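Local coordinates for putative esterase (Sulfolobus solfataricus P2, PDB 2RAU), which probably hydrolyses ester bonds as a lipase- or esterase-like member of the alpha/beta hydrolase superfamily, and binds calcium ions in the crystal, at residues Val301-Phe305 and Gly326-Leu330; Leu323-Tyr327 and Lys340-Ser344. All blocks are in the same frame, centred on the assembly; numbering follows the deposited sequence. Where two conformers were deposited one is given.

Contact 1. Residues Val301-Phe305 and Gly326-Leu330; sequences VSERF and GYGHL
F305 lies across one face of the H329 imidazole, toward the rim of that ring, with the two centroids 4.3 Å apart. The planes are inclined at 35°, so the rings meet at a slant. Their tightest point is F305 CD2 against H329 ND1, 3.4 Å, and H329 CB adds a CH-pi contact over the phenyl face. With CG anti to the backbone N (chi1 179°), the F305 ring is carried over the imidazole. The imidazole is gripped at both nitrogens as well: ND1 bonds to D177 OD2 and NE2 to S152 OG. S302 OG bonds to that same D177 oxygen, a second-shell hold on the carboxylate. With an alanine at H329, S152 and D177 would probably lose the partner they share, and the F305 ring the flat surface it lies against.

At the other end, G326 N donates to E303 OE1 at 2.8 Å, reaching that oxygen on its anti side and 21° out of the carboxylate plane. Alongside, the aliphatic part of R304 passes over the G326 carbonyl, CD standing 3.4 Å from G326 O. Between the two ends, R304 N donates to Y327 O at 2.9 Å, which ties the loop after strand 297-302 to the one carrying H329. The arrangement fits the alpha/beta hydrolase fold, in which a loop beyond the last strand brings a histidine to the nucleophile; here S152, H329 and D177 are consistent with a Ser-His-Asp triad.

Contact 2. Residues Leu323-Tyr327 and Lys340-Ser344; sequences LLKGY and KDVNS
D341 OD2 meets the Y327 ring at its hydroxyl end, near the ring plane, while the carboxylate as a whole is turned 64° from that plane. One face of the ring carries L324 CB, 3.6 Å above it and offset toward the rim, and K325 O lies at an edge in the plane. V342 CG2 approaches obliquely, 4.3 Å from Y327 CE2. The phenol is therefore backed by L324 of its own turn and held at the hydroxyl by the helix.

The central bond is short: Y327 OH donates a hydrogen bond to D341 OD2 at 2.5 Å, and OD2 accepts it through its anti lone pair, the one away from OD1. On the other oxygen the syn lone pair of OD1 takes K340 NZ at 2.8 Å in a salt bridge. Y257 OH bonds to both D341 OD2 and K340 NZ, closing a polar cluster round the carboxylate. D341 CG stands anti to its own carbonyl carbon (chi1 -60°), which points OD2 at the hydroxyl of Y327.

Beside this cluster the contact is apolar. L324 presents its two methyls to neighbouring residues of the helix: CD1 packs on V342 CG2 at 3.7 Å, the two side chains crossing at about a right angle, and CD2 rests 3.5 Å from D341 O. The type II turn from L324 to Y327, with G326 at positive phi, brings Y327 back beside L324, so that both side chains reach the helix, which has a wider pi-type turn at 340-343.

Far from the calcium sites, this is packing of helix 338-353 against the end of strand 320-324. With two hydroxyls and a lysine gathered round it, the D341 carboxylate is likely to be held ionised and fixed in rotation.

Along the chain the contacts interlock: the first segment of contact 2 runs into the second segment of contact 1, sharing G326 and Y327, and their centres are about 9 Å apart. Strand 297-302 comes first, then its parallel neighbour 320-324, then the loop with H329, and last helix 338-353. The strands join the contacts directly: V301 O lies 3.0 Å from L324 N and E303 N 3.1 Å from L324 O, both probable hydrogen bonds at the end of the main mixed sheet. Contact 1 sets the loop against the end of strand 297-302 and the residues just beyond it, near the probable active site; contact 2 fastens the start of that loop to the C-terminal helix, so the probable catalytic histidine follows a segment anchored on both.

Contact 1. Residues Val301-Phe305 and Gly326-Leu330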
ATOM      1  N   VAL A 301      -5.826 -11.414  -7.716  0.50 25.98           N
ATOM      2  CA  VAL A 301      -6.975 -10.562  -8.055  0.50 26.37           C
ATOM      3  C   VAL A 301      -8.222 -10.962  -7.241  0.50 25.55           C
ATOM      4  O   VAL A 301      -8.660 -12.101  -7.272  0.50 25.64           O
ATOM      5  CB  VAL A 301      -7.213 -10.512  -9.606  0.50 25.84           C
ATOM      6  CG1 VAL A 301      -7.717 -11.858 -10.158  0.50 21.14           C
ATOM      7  CG2 VAL A 301      -8.146  -9.383  -9.965  0.50 27.58           C
ATOM      8  N   SER A 302      -8.751 -10.006  -6.479  1.00 26.15           N
ATOM      9  CA  SER A 302      -9.929 -10.209  -5.638  1.00 28.32           C
ATOM     10  C   SER A 302     -11.193 -10.420  -6.518  1.00 28.24           C
ATOM     11  O   SER A 302     -11.420  -9.695  -7.485  1.00 28.84           O
ATOM     12  CB  SER A 302     -10.131  -9.037  -4.662  1.00 26.28           C
ATOM     13  OG  SER A 302     -10.296  -7.773  -5.291  1.00 27.34           O
ATOM     14  N   GLU A 303     -12.010 -11.410  -6.169  1.00 28.15           N
ATOM     15  CA  GLU A 303     -13.245 -11.642  -6.914  1.00 27.92           C
ATOM     16  C   GLU A 303     -14.220 -10.473  -6.854  1.00 28.53           C
ATOM     17  O   GLU A 303     -14.874 -10.178  -7.840  1.00 28.49           O
ATOM     18  CB  GLU A 303     -13.955 -12.902  -6.406  1.00 30.94           C
ATOM     19  CG  GLU A 303     -15.094 -13.299  -7.300  1.00 31.74           C
ATOM     20  CD  GLU A 303     -15.672 -14.643  -6.951  1.00 38.80           C
ATOM     21  OE1 GLU A 303     -15.715 -14.970  -5.754  1.00 34.53           O
ATOM     22  OE2 GLU A 303     -16.088 -15.368  -7.886  1.00 41.18           O
ATOM     23  N   ARG A 304     -14.333  -9.818  -5.695  1.00 25.26           N
ATOM     24  CA  ARG A 304     -15.391  -8.788  -5.506  1.00 26.63           C
ATOM     25  C   ARG A 304     -14.975  -7.368  -5.887  1.00 28.63           C
ATOM     26  O   ARG A 304     -15.769  -6.448  -5.787  1.00 27.80           O
ATOM     27  CB  ARG A 304     -15.938  -8.820  -4.081  1.00 24.64           C
ATOM     28  CG  ARG A 304     -16.508 -10.189  -3.676  1.00 26.39           C
ATOM     29  CD  ARG A 304     -17.233 -10.145  -2.343  1.00 28.90           C
ATOM     30  NE  ARG A 304     -18.386  -9.259  -2.442  1.00 28.12           N
ATOM     31  CZ  ARG A 304     -19.571  -9.602  -2.939  1.00 30.59           C
ATOM     32  NH1 ARG A 304     -19.861 -10.840  -3.308  1.00 31.35           N
ATOM     33  NH2 ARG A 304     -20.506  -8.696  -3.037  1.00 31.98           N
ATOM     34  N   PHE A 305     -13.744  -7.210  -6.371  1.00 29.61           N
ATOM     35  CA  PHE A 305     -13.215  -5.891  -6.728  1.00 29.65           C
ATOM     36  C   PHE A 305     -12.258  -5.949  -7.900  1.00 27.09           C
ATOM     37  O   PHE A 305     -12.475  -5.299  -8.909  1.00 26.74           O
ATOM     38  CB  PHE A 305     -12.522  -5.271  -5.508  1.00 28.98           C
ATOM     39  CG  PHE A 305     -11.913  -3.920  -5.763  1.00 33.23           C
ATOM     40  CD1 PHE A 305     -12.691  -2.778  -5.704  1.00 33.97           C
ATOM     41  CD2 PHE A 305     -10.564  -3.798  -6.056  1.00 33.44           C
ATOM     42  CE1 PHE A 305     -12.151  -1.539  -5.922  1.00 39.79           C
ATOM     43  CE2 PHE A 305     -10.010  -2.556  -6.289  1.00 35.85           C
ATOM     44  CZ  PHE A 305     -10.801  -1.421  -6.230  1.00 38.89           C
ATOM     45  N   GLY A 326     -14.329 -14.891  -3.267  1.00 24.43           N
ATOM     46  CA  GLY A 326     -15.023 -14.266  -2.144  1.00 23.31           C
ATOM     47  C   GLY A 326     -14.417 -12.984  -1.609  1.00 25.25           C
ATOM     48  O   GLY A 326     -15.028 -12.293  -0.808  1.00 25.42           O
ATOM     49  N   TYR A 327     -13.206 -12.668  -2.054  1.00 24.90           N
ATOM     50  CA  TYR A 327     -12.454 -11.580  -1.468  1.00 22.34           C
ATOM     51  C   TYR A 327     -12.892 -10.222  -1.937  1.00 25.43           C
ATOM     52  O   TYR A 327     -13.052  -9.998  -3.145  1.00 25.89           O
ATOM     53  CB  TYR A 327     -10.958 -11.718  -1.830  1.00 23.48           C
ATOM     54  CG  TYR A 327     -10.166 -12.589  -0.898  1.00 24.73           C
ATOM     55  CD1 TYR A 327     -10.554 -13.900  -0.646  1.00 27.16           C
ATOM     56  CD2 TYR A 327      -9.000 -12.127  -0.306  1.00 28.20           C
ATOM     57  CE1 TYR A 327      -9.814 -14.732   0.205  1.00 24.25           C
ATOM     58  CE2 TYR A 327      -8.242 -12.958   0.554  1.00 26.73           C
ATOM     59  CZ  TYR A 327      -8.673 -14.248   0.818  1.00 24.71           C
ATOM     60  OH  TYR A 327      -7.985 -15.040   1.695  1.00 26.24           O
ATOM     61  N   GLY A 328     -13.038  -9.324  -0.979  1.00 24.00           N
ATOM     62  CA  GLY A 328     -13.001  -7.916  -1.288  1.00 24.58           C
ATOM     63  C   GLY A 328     -11.547  -7.463  -1.343  1.00 27.45           C
ATOM     64  O   GLY A 328     -10.625  -8.207  -0.999  1.00 26.08           O
ATOM     65  N   HIS A 329     -11.351  -6.216  -1.750  1.00 26.25           N
ATOM     66  CA  HIS A 329     -10.027  -5.634  -1.927  1.00 24.03           C
ATOM     67  C   HIS A 329      -9.145  -5.751  -0.705  1.00 23.28           C
ATOM     68  O   HIS A 329      -7.997  -6.250  -0.765  1.00 24.22           O
ATOM     69  CB  HIS A 329     -10.206  -4.164  -2.347  1.00 26.15           C
ATOM     70  CG  HIS A 329      -8.952  -3.493  -2.818  1.00 27.81           C
ATOM     71  ND1 HIS A 329      -8.089  -4.068  -3.731  1.00 26.85           N
ATOM     72  CD2 HIS A 329      -8.466  -2.253  -2.566  1.00 30.44           C
ATOM     73  CE1 HIS A 329      -7.111  -3.217  -3.997  1.00 27.08           C
ATOM     74  NE2 HIS A 329      -7.314  -2.113  -3.302  1.00 27.01           N
ATOM     75  N   LEU A 330      -9.662  -5.289   0.430  1.00 24.70           N
ATOM     76  CA  LEU A 330      -8.865  -5.268   1.635  1.00 23.47           C
ATOM     77  C   LEU A 330      -8.600  -6.619   2.238  1.00 23.42           C
ATOM     78  O   LEU A 330      -7.674  -6.725   3.037  1.00 25.47           O
ATOM     79  CB  LEU A 330      -9.444  -4.318   2.657  1.00 22.85           C
ATOM     80  CG  LEU A 330      -9.581  -2.825   2.260  1.00 26.94           C
ATOM     81  CD1 LEU A 330     -10.247  -2.036   3.391  1.00 28.63           C
ATOM     82  CD2 LEU A 330      -8.237  -2.227   1.925  1.00 27.76           C
TER

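Contact 2. Residues Leu323-Tyr327 and Lys340-Ser344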
ATOM      1  N   LEU A 323      -6.884 -16.036  -8.665  1.00 25.24           N
ATOM      2  CA  LEU A 323      -8.163 -15.431  -8.334  1.00 26.40           C
ATOM      3  C   LEU A 323      -8.514 -15.821  -6.916  1.00 24.62           C
ATOM      4  O   LEU A 323      -8.542 -17.004  -6.581  1.00 27.33           O
ATOM      5  CB  LEU A 323      -9.270 -15.923  -9.266  1.00 25.85           C
ATOM      6  CG  LEU A 323     -10.717 -15.514  -8.896  1.00 31.03           C
ATOM      7  CD1 LEU A 323     -10.974 -14.026  -8.996  1.00 32.20           C
ATOM      8  CD2 LEU A 323     -11.712 -16.291  -9.784  1.00 32.74           C
ATOM      9  N   LEU A 324      -8.823 -14.814  -6.111  1.00 24.95           N
ATOM     10  CA  LEU A 324      -9.188 -14.959  -4.694  1.00 24.33           C
ATOM     11  C   LEU A 324     -10.724 -14.936  -4.544  1.00 24.38           C
ATOM     12  O   LEU A 324     -11.353 -13.887  -4.480  1.00 25.03           O
ATOM     13  CB  LEU A 324      -8.509 -13.847  -3.854  1.00 25.57           C
ATOM     14  CG  LEU A 324      -6.971 -13.948  -3.844  1.00 24.46           C
ATOM     15  CD1 LEU A 324      -6.344 -12.686  -3.331  1.00 21.49           C
ATOM     16  CD2 LEU A 324      -6.532 -15.185  -3.061  1.00 26.38           C
ATOM     17  N   LYS A 325     -11.316 -16.121  -4.510  1.00 26.36           N
ATOM     18  CA  LYS A 325     -12.748 -16.250  -4.470  1.00 24.99           C
ATOM     19  C   LYS A 325     -13.298 -15.730  -3.144  1.00 26.18           C
ATOM     20  O   LYS A 325     -12.794 -16.063  -2.055  1.00 27.04           O
ATOM     21  CB  LYS A 325     -13.147 -17.705  -4.764  1.00 26.71           C
ATOM     22  CG  LYS A 325     -12.931 -18.153  -6.243  1.00 31.29           C
ATOM     23  N   GLY A 326     -14.329 -14.891  -3.267  1.00 24.43           N
ATOM     24  CA  GLY A 326     -15.023 -14.266  -2.144  1.00 23.31           C
ATOM     25  C   GLY A 326     -14.417 -12.984  -1.609  1.00 25.25           C
ATOM     26  O   GLY A 326     -15.028 -12.293  -0.808  1.00 25.42           O
ATOM     27  N   TYR A 327     -13.206 -12.668  -2.054  1.00 24.90           N
ATOM     28  CA  TYR A 327     -12.454 -11.580  -1.468  1.00 22.34           C
ATOM     29  C   TYR A 327     -12.892 -10.222  -1.937  1.00 25.43           C
ATOM     30  O   TYR A 327     -13.052  -9.998  -3.145  1.00 25.89           O
ATOM     31  CB  TYR A 327     -10.958 -11.718  -1.830  1.00 23.48           C
ATOM     32  CG  TYR A 327     -10.166 -12.589  -0.898  1.00 24.73           C
ATOM     33  CD1 TYR A 327     -10.554 -13.900  -0.646  1.00 27.16           C
ATOM     34  CD2 TYR A 327      -9.000 -12.127  -0.306  1.00 28.20           C
ATOM     35  CE1 TYR A 327      -9.814 -14.732   0.205  1.00 24.25           C
ATOM     36  CE2 TYR A 327      -8.242 -12.958   0.554  1.00 26.73           C
ATOM     37  CZ  TYR A 327      -8.673 -14.248   0.818  1.00 24.71           C
ATOM     38  OH  TYR A 327      -7.985 -15.040   1.695  1.00 26.24           O
ATOM     39  N   LYS A 340      -3.324 -18.392   4.301  1.00 25.03           N
ATOM     40  CA  LYS A 340      -3.423 -19.510   3.378  1.00 26.77           C
ATOM     41  C   LYS A 340      -3.515 -19.081   1.921  1.00 24.88           C
ATOM     42  O   LYS A 340      -2.861 -19.662   1.069  1.00 27.78           O
ATOM     43  CB  LYS A 340      -4.667 -20.371   3.704  1.00 29.38           C
ATOM     44  CG  LYS A 340      -5.037 -21.408   2.634  1.00 32.31           C
ATOM     45  CD  LYS A 340      -6.233 -22.303   3.066  1.00 32.46           C
ATOM     46  CE  LYS A 340      -7.630 -21.548   3.170  1.00 48.62           C
ATOM     47  NZ  LYS A 340      -8.473 -21.374   1.912  1.00 50.32           N
ATOM     48  N   ASP A 341      -4.359 -18.094   1.643  1.00 24.29           N
ATOM     49  CA  ASP A 341      -4.729 -17.757   0.273  1.00 26.85           C
ATOM     50  C   ASP A 341      -3.789 -16.803  -0.421  1.00 25.41           C
ATOM     51  O   ASP A 341      -3.760 -16.797  -1.651  1.00 24.23           O
ATOM     52  CB  ASP A 341      -6.117 -17.115   0.223  1.00 30.67           C
ATOM     53  CG  ASP A 341      -7.230 -18.037   0.759  1.00 29.92           C
ATOM     54  OD1 ASP A 341      -7.098 -19.269   0.650  1.00 28.15           O
ATOM     55  OD2 ASP A 341      -8.238 -17.531   1.278  1.00 28.15           O
ATOM     56  N   VAL A 342      -3.093 -15.962   0.348  1.00 24.02           N
ATOM     57  CA  VAL A 342      -2.156 -14.966  -0.225  1.00 25.22           C
ATOM     58  C   VAL A 342      -0.714 -15.147   0.260  1.00 24.28           C
ATOM     59  O   VAL A 342       0.184 -15.430  -0.504  1.00 23.85           O
ATOM     60  CB  VAL A 342      -2.640 -13.511   0.017  1.00 22.81           C
ATOM     61  CG1 VAL A 342      -1.672 -12.477  -0.584  1.00 19.97           C
ATOM     62  CG2 VAL A 342      -4.065 -13.304  -0.510  1.00 26.10           C
ATOM     63  N   ASN A 343      -0.507 -15.023   1.560  1.00 25.40           N
ATOM     64  CA  ASN A 343       0.847 -14.912   2.098  1.00 25.90           C
ATOM     65  C   ASN A 343       1.718 -16.134   1.889  1.00 25.66           C
ATOM     66  O   ASN A 343       2.853 -15.990   1.380  1.00 24.95           O
ATOM     67  CB  ASN A 343       0.810 -14.418   3.577  1.00 24.70           C
ATOM     68  CG  ASN A 343       0.141 -13.067   3.736  1.00 26.39           C
ATOM     69  OD1 ASN A 343       0.014 -12.306   2.770  1.00 26.42           O
ATOM     70  ND2 ASN A 343      -0.335 -12.782   4.947  1.00 26.31           N
ATOM     71  N   SER A 344       1.200 -17.329   2.219  1.00 25.11           N
ATOM     72  CA  SER A 344       1.907 -18.581   1.958  1.00 26.67           C
ATOM     73  C   SER A 344       2.102 -18.841   0.472  1.00 25.26           C
ATOM     74  O   SER A 344       3.062 -19.479   0.098  1.00 24.33           O
ATOM     75  CB  SER A 344       1.173 -19.755   2.580  1.00 26.14           C
ATOM     76  OG  SER A 344      -0.130 -19.910   2.000  1.00 33.04           O
TER